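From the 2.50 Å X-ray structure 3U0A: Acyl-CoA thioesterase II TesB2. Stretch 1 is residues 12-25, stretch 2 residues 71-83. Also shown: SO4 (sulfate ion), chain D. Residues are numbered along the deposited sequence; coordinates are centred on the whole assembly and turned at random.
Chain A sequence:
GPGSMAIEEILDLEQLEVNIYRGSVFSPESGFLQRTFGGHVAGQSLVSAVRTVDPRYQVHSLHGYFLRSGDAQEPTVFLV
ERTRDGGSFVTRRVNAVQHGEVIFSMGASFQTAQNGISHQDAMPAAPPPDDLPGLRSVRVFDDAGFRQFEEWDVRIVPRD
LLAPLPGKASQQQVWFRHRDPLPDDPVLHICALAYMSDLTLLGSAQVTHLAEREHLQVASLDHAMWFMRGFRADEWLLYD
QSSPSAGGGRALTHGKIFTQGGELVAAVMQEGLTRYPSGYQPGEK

Stretch 1 12-25: DLEQLEVNIYRGSV
Stretch 2 (71-83) DAQEPTVFLVERT

Stretch 1 is a hairpin: a strand ending at Glu17 leads through a type II turn, Glu17 to Ile20, into strand 20-23, with Asn19 at phi/psi 66/14. Strand 20-23 runs antiparallel to strand 76-83 (154° between directions, axes 4.4 Å apart at closest), both with extended torsions (phi -91 to -139, psi 105 to 162, before Glu81). The register pairs Ile20 with Leu79, Tyr21 with Phe78, Arg22 with Val77 and Gly23 with Thr76, at CA-CA distances of 5.0, 5.0, 4.3 and 5.2 Å.

Backbone hydrogen bonds fix this register. Tyr21 and Phe78 bond reciprocally (Tyr21 N to Phe78 O 3.0 Å, Phe78 N to Tyr21 O 2.8 Å), as do Gly23 and Thr76 (Gly23 N to Thr76 O 2.8 Å, Thr76 N to Gly23 O 3.1 Å). Val80 N extends the ladder to Asn19 O at 3.0 Å and 166°; a water also donates to Asn19 O and Val80 O. At the narrow Arg22-Val77 pair, Arg22 CA lies 3.1 Å from Thr76 O, a CA-H...O contact.

Apolar contacts divide between two faces. Ile20 (m, chi2 t) places CG2 3.7 Å from Val77 CG1 and 3.8 Å from Leu79 CD2. On the other face, Tyr21 CB lies 4.4 Å from Phe78 CB (both chi1 m), but the rings diverge: that of Tyr21 runs toward Val80 (Tyr21 CD2 to Val80 CG2 4.1 Å), that of Phe78 toward Gly23. Leu13 CD2 lies 3.9 Å from Phe78 CE2. Gly23 N meets the Phe78 ring edge, 3.5 Å from CE2; an ideal CB on Gly23 would be only 3.3 Å from that atom. Beyond the ladder, Val25 CG2 packs 3.8 Å from Pro75 CD.

Polar side chains meet near the turn. Arg82 (m, chi2 t, chi3 t) extends its end toward Asn19 (m), whose neutral amide OD1 accepts from two N-H groups of the charged guanidinium, Arg82 NE at 2.8 Å and NH2 at 3.1 Å, in-plane at its edge: hydrogen bonds, not a salt bridge. Arg82 NH2 also donates to sulfate O1 at 3.3 Å.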

# COMPACT_ATOMS: atom_id res chain seq x y z
N ASP A 12 22.56 -10.61 -6.16
CA ASP A 12 23.22 -11.85 -6.57
C ASP A 12 22.23 -13.01 -6.51
O ASP A 12 21.95 -13.53 -5.45
CB ASP A 12 24.47 -12.09 -5.67
CG ASP A 12 25.31 -13.37 -6.05
OD1 ASP A 12 25.34 -13.77 -7.26
OD2 ASP A 12 25.96 -13.96 -5.12
N LEU A 13 21.68 -13.39 -7.66
CA LEU A 13 20.76 -14.52 -7.78
C LEU A 13 21.26 -15.53 -8.79
O LEU A 13 21.66 -15.14 -9.88
CB LEU A 13 19.39 -14.05 -8.28
CG LEU A 13 18.39 -13.33 -7.38
CD1 LEU A 13 17.16 -13.10 -8.27
CD2 LEU A 13 18.04 -14.10 -6.12
N GLU A 14 21.20 -16.82 -8.46
CA GLU A 14 21.43 -17.87 -9.43
C GLU A 14 20.16 -18.13 -10.22
O GLU A 14 19.10 -18.28 -9.65
CB GLU A 14 21.83 -19.17 -8.70
CG GLU A 14 22.25 -20.32 -9.63
CD GLU A 14 22.36 -21.69 -8.93
OE1 GLU A 14 22.03 -21.80 -7.71
OE2 GLU A 14 22.78 -22.66 -9.60
N GLN A 15 20.22 -18.23 -11.53
CA GLN A 15 19.01 -18.60 -12.26
C GLN A 15 18.96 -20.07 -12.54
O GLN A 15 19.79 -20.59 -13.24
CB GLN A 15 18.90 -17.85 -13.56
CG GLN A 15 17.79 -18.32 -14.48
CD GLN A 15 17.78 -17.49 -15.74
OE1 GLN A 15 18.76 -16.84 -16.04
NE2 GLN A 15 16.68 -17.49 -16.46
N LEU A 16 17.94 -20.72 -12.02
CA LEU A 16 17.78 -22.13 -12.14
C LEU A 16 17.06 -22.52 -13.41
O LEU A 16 17.28 -23.62 -13.90
CB LEU A 16 16.97 -22.64 -10.96
CG LEU A 16 17.55 -22.45 -9.57
CD1 LEU A 16 16.57 -23.02 -8.60
CD2 LEU A 16 18.89 -23.17 -9.48
N GLU A 17 16.18 -21.66 -13.93
CA GLU A 17 15.45 -21.92 -15.18
C GLU A 17 14.70 -20.66 -15.51
O GLU A 17 14.69 -19.77 -14.71
CB GLU A 17 14.43 -23.06 -14.98
CG GLU A 17 14.53 -24.20 -15.96
CD GLU A 17 14.27 -23.80 -17.42
OE1 GLU A 17 15.05 -24.26 -18.27
OE2 GLU A 17 13.30 -23.05 -17.72
N VAL A 18 14.04 -20.58 -16.64
CA VAL A 18 13.19 -19.41 -16.90
C VAL A 18 12.18 -19.23 -15.73
O VAL A 18 11.51 -20.19 -15.30
CB VAL A 18 12.45 -19.51 -18.25
CG1 VAL A 18 11.51 -18.34 -18.43
CG2 VAL A 18 13.45 -19.59 -19.42
N ASN A 19 12.11 -18.01 -15.19
CA ASN A 19 11.18 -17.69 -14.13
C ASN A 19 11.42 -18.41 -12.80
O ASN A 19 10.54 -18.40 -11.97
CB ASN A 19 9.72 -17.93 -14.56
CG ASN A 19 9.29 -17.06 -15.74
OD1 ASN A 19 9.73 -15.93 -15.90
ND2 ASN A 19 8.42 -17.59 -16.56
N ILE A 20 12.59 -19.04 -12.60
CA ILE A 20 12.95 -19.68 -11.32
C ILE A 20 14.35 -19.20 -10.97
O ILE A 20 15.26 -19.37 -11.74
CB ILE A 20 12.94 -21.24 -11.37
CG1 ILE A 20 11.64 -21.77 -12.03
CG2 ILE A 20 13.19 -21.84 -9.98
CD1 ILE A 20 11.42 -23.28 -11.98
N TYR A 21 14.50 -18.60 -9.79
CA TYR A 21 15.78 -18.05 -9.33
C TYR A 21 16.04 -18.56 -7.90
O TYR A 21 15.14 -19.05 -7.23
CB TYR A 21 15.74 -16.51 -9.37
CG TYR A 21 15.58 -15.93 -10.78
CD1 TYR A 21 16.67 -15.57 -11.53
CD2 TYR A 21 14.33 -15.77 -11.35
CE1 TYR A 21 16.54 -15.04 -12.80
CE2 TYR A 21 14.18 -15.26 -12.63
CZ TYR A 21 15.28 -14.89 -13.36
OH TYR A 21 15.13 -14.39 -14.63
N ARG A 22 17.28 -18.49 -7.44
CA ARG A 22 17.62 -18.97 -6.11
C ARG A 22 18.57 -17.98 -5.49
O ARG A 22 19.54 -17.57 -6.14
CB ARG A 22 18.29 -20.34 -6.14
CG ARG A 22 18.75 -20.80 -4.76
CD ARG A 22 18.94 -22.31 -4.63
NE ARG A 22 20.07 -22.79 -5.41
CZ ARG A 22 20.30 -24.06 -5.66
NH1 ARG A 22 21.34 -24.40 -6.39
NH2 ARG A 22 19.49 -25.00 -5.20
N GLY A 23 18.27 -17.59 -4.25
CA GLY A 23 19.14 -16.78 -3.43
C GLY A 23 19.88 -17.66 -2.44
O GLY A 23 19.32 -18.59 -1.86
N SER A 24 21.16 -17.38 -2.23
CA SER A 24 21.94 -18.25 -1.39
C SER A 24 21.77 -17.90 0.08
O SER A 24 21.44 -16.76 0.44
CB SER A 24 23.43 -18.20 -1.78
OG SER A 24 23.90 -16.87 -1.79
N VAL A 25 22.01 -18.90 0.93
CA VAL A 25 21.99 -18.79 2.38
C VAL A 25 22.39 -17.41 2.92
O VAL A 25 23.49 -16.90 2.63
CB VAL A 25 22.92 -19.87 2.96
CG1 VAL A 25 23.37 -19.52 4.38
CG2 VAL A 25 22.24 -21.25 2.87
N ASP A 71 14.01 -19.93 7.29
CA ASP A 71 15.28 -20.29 7.94
C ASP A 71 16.39 -19.57 7.20
O ASP A 71 16.58 -19.81 6.00
CB ASP A 71 15.53 -21.80 7.83
CG ASP A 71 16.66 -22.29 8.74
OD1 ASP A 71 17.47 -21.50 9.27
OD2 ASP A 71 16.73 -23.51 8.93
N ALA A 72 17.12 -18.70 7.89
CA ALA A 72 18.25 -18.00 7.23
C ALA A 72 19.47 -18.90 6.95
O ALA A 72 20.38 -18.47 6.27
CB ALA A 72 18.64 -16.75 7.99
N GLN A 73 19.46 -20.13 7.43
CA GLN A 73 20.47 -21.15 7.03
C GLN A 73 20.05 -22.06 5.86
O GLN A 73 20.70 -23.05 5.57
CB GLN A 73 20.86 -22.04 8.24
CG GLN A 73 21.12 -21.27 9.53
CD GLN A 73 21.95 -22.05 10.53
OE1 GLN A 73 22.01 -23.30 10.49
NE2 GLN A 73 22.61 -21.33 11.44
N GLU A 74 18.94 -21.75 5.21
CA GLU A 74 18.58 -22.48 4.00
C GLU A 74 18.50 -21.44 2.86
O GLU A 74 18.29 -20.27 3.14
CB GLU A 74 17.29 -23.30 4.21
N PRO A 75 18.78 -21.86 1.60
CA PRO A 75 18.56 -20.95 0.46
C PRO A 75 17.08 -20.79 0.17
O PRO A 75 16.26 -21.52 0.71
CB PRO A 75 19.25 -21.66 -0.73
CG PRO A 75 19.33 -23.10 -0.36
CD PRO A 75 19.46 -23.11 1.16
N THR A 76 16.77 -19.82 -0.67
CA THR A 76 15.39 -19.55 -1.07
C THR A 76 15.27 -19.56 -2.61
O THR A 76 16.17 -19.13 -3.33
CB THR A 76 14.90 -18.20 -0.52
OG1 THR A 76 15.16 -18.14 0.88
CG2 THR A 76 13.38 -18.00 -0.77
N VAL A 77 14.15 -20.08 -3.08
CA VAL A 77 13.85 -20.13 -4.47
C VAL A 77 12.70 -19.17 -4.77
O VAL A 77 11.74 -19.08 -4.01
CB VAL A 77 13.48 -21.57 -4.86
CG1 VAL A 77 12.88 -21.62 -6.26
CG2 VAL A 77 14.70 -22.45 -4.72
N PHE A 78 12.81 -18.46 -5.88
CA PHE A 78 11.85 -17.44 -6.27
C PHE A 78 11.17 -17.88 -7.56
O PHE A 78 11.83 -18.11 -8.59
CB PHE A 78 12.54 -16.07 -6.41
CG PHE A 78 13.30 -15.67 -5.18
CD1 PHE A 78 12.66 -15.05 -4.12
CD2 PHE A 78 14.62 -16.02 -5.03
CE1 PHE A 78 13.33 -14.74 -2.96
CE2 PHE A 78 15.31 -15.70 -3.87
CZ PHE A 78 14.67 -15.06 -2.84
N LEU A 79 9.85 -18.00 -7.47
CA LEU A 79 9.00 -18.40 -8.56
C LEU A 79 8.23 -17.22 -9.13
O LEU A 79 7.26 -16.77 -8.54
CB LEU A 79 8.04 -19.45 -8.03
CG LEU A 79 8.75 -20.66 -7.45
CD1 LEU A 79 7.68 -21.68 -7.08
CD2 LEU A 79 9.79 -21.22 -8.46
N VAL A 80 8.67 -16.76 -10.30
CA VAL A 80 8.12 -15.57 -10.97
C VAL A 80 6.98 -15.96 -11.90
O VAL A 80 7.09 -16.94 -12.60
CB VAL A 80 9.20 -14.81 -11.80
CG1 VAL A 80 8.66 -13.50 -12.37
CG2 VAL A 80 10.42 -14.53 -10.95
N GLU A 81 5.90 -15.16 -11.89
CA GLU A 81 4.74 -15.34 -12.78
C GLU A 81 4.63 -14.11 -13.66
O GLU A 81 4.57 -13.00 -13.12
CB GLU A 81 3.49 -15.40 -11.93
CG GLU A 81 2.20 -15.48 -12.75
CD GLU A 81 0.98 -15.27 -11.87
OE1 GLU A 81 0.63 -16.21 -11.09
OE2 GLU A 81 0.40 -14.14 -11.90
N ARG A 82 4.60 -14.27 -14.99
CA ARG A 82 4.59 -13.09 -15.88
C ARG A 82 3.16 -12.66 -16.06
O ARG A 82 2.51 -13.06 -16.97
CB ARG A 82 5.26 -13.34 -17.23
CG ARG A 82 6.64 -13.91 -17.08
CD ARG A 82 7.55 -13.76 -18.30
NE ARG A 82 8.90 -14.16 -17.92
CZ ARG A 82 10.01 -13.98 -18.63
NH1 ARG A 82 9.97 -13.38 -19.81
NH2 ARG A 82 11.16 -14.40 -18.14
N THR A 83 2.66 -11.85 -15.15
CA THR A 83 1.25 -11.77 -14.97
C THR A 83 0.63 -11.05 -16.16
O THR A 83 -0.41 -11.46 -16.69
CB THR A 83 0.92 -11.08 -13.64
OG1 THR A 83 1.56 -11.79 -12.58
CG2 THR A 83 -0.56 -11.09 -13.41
S SO4 D . 14.78 -15.46 -19.54
O1 SO4 D . 13.42 -15.62 -20.19
O2 SO4 D . 14.89 -14.10 -18.93
O3 SO4 D . 14.94 -16.46 -18.44
O4 SO4 D . 15.88 -15.75 -20.56
O HOH W 1 8.11 -19.87 -11.76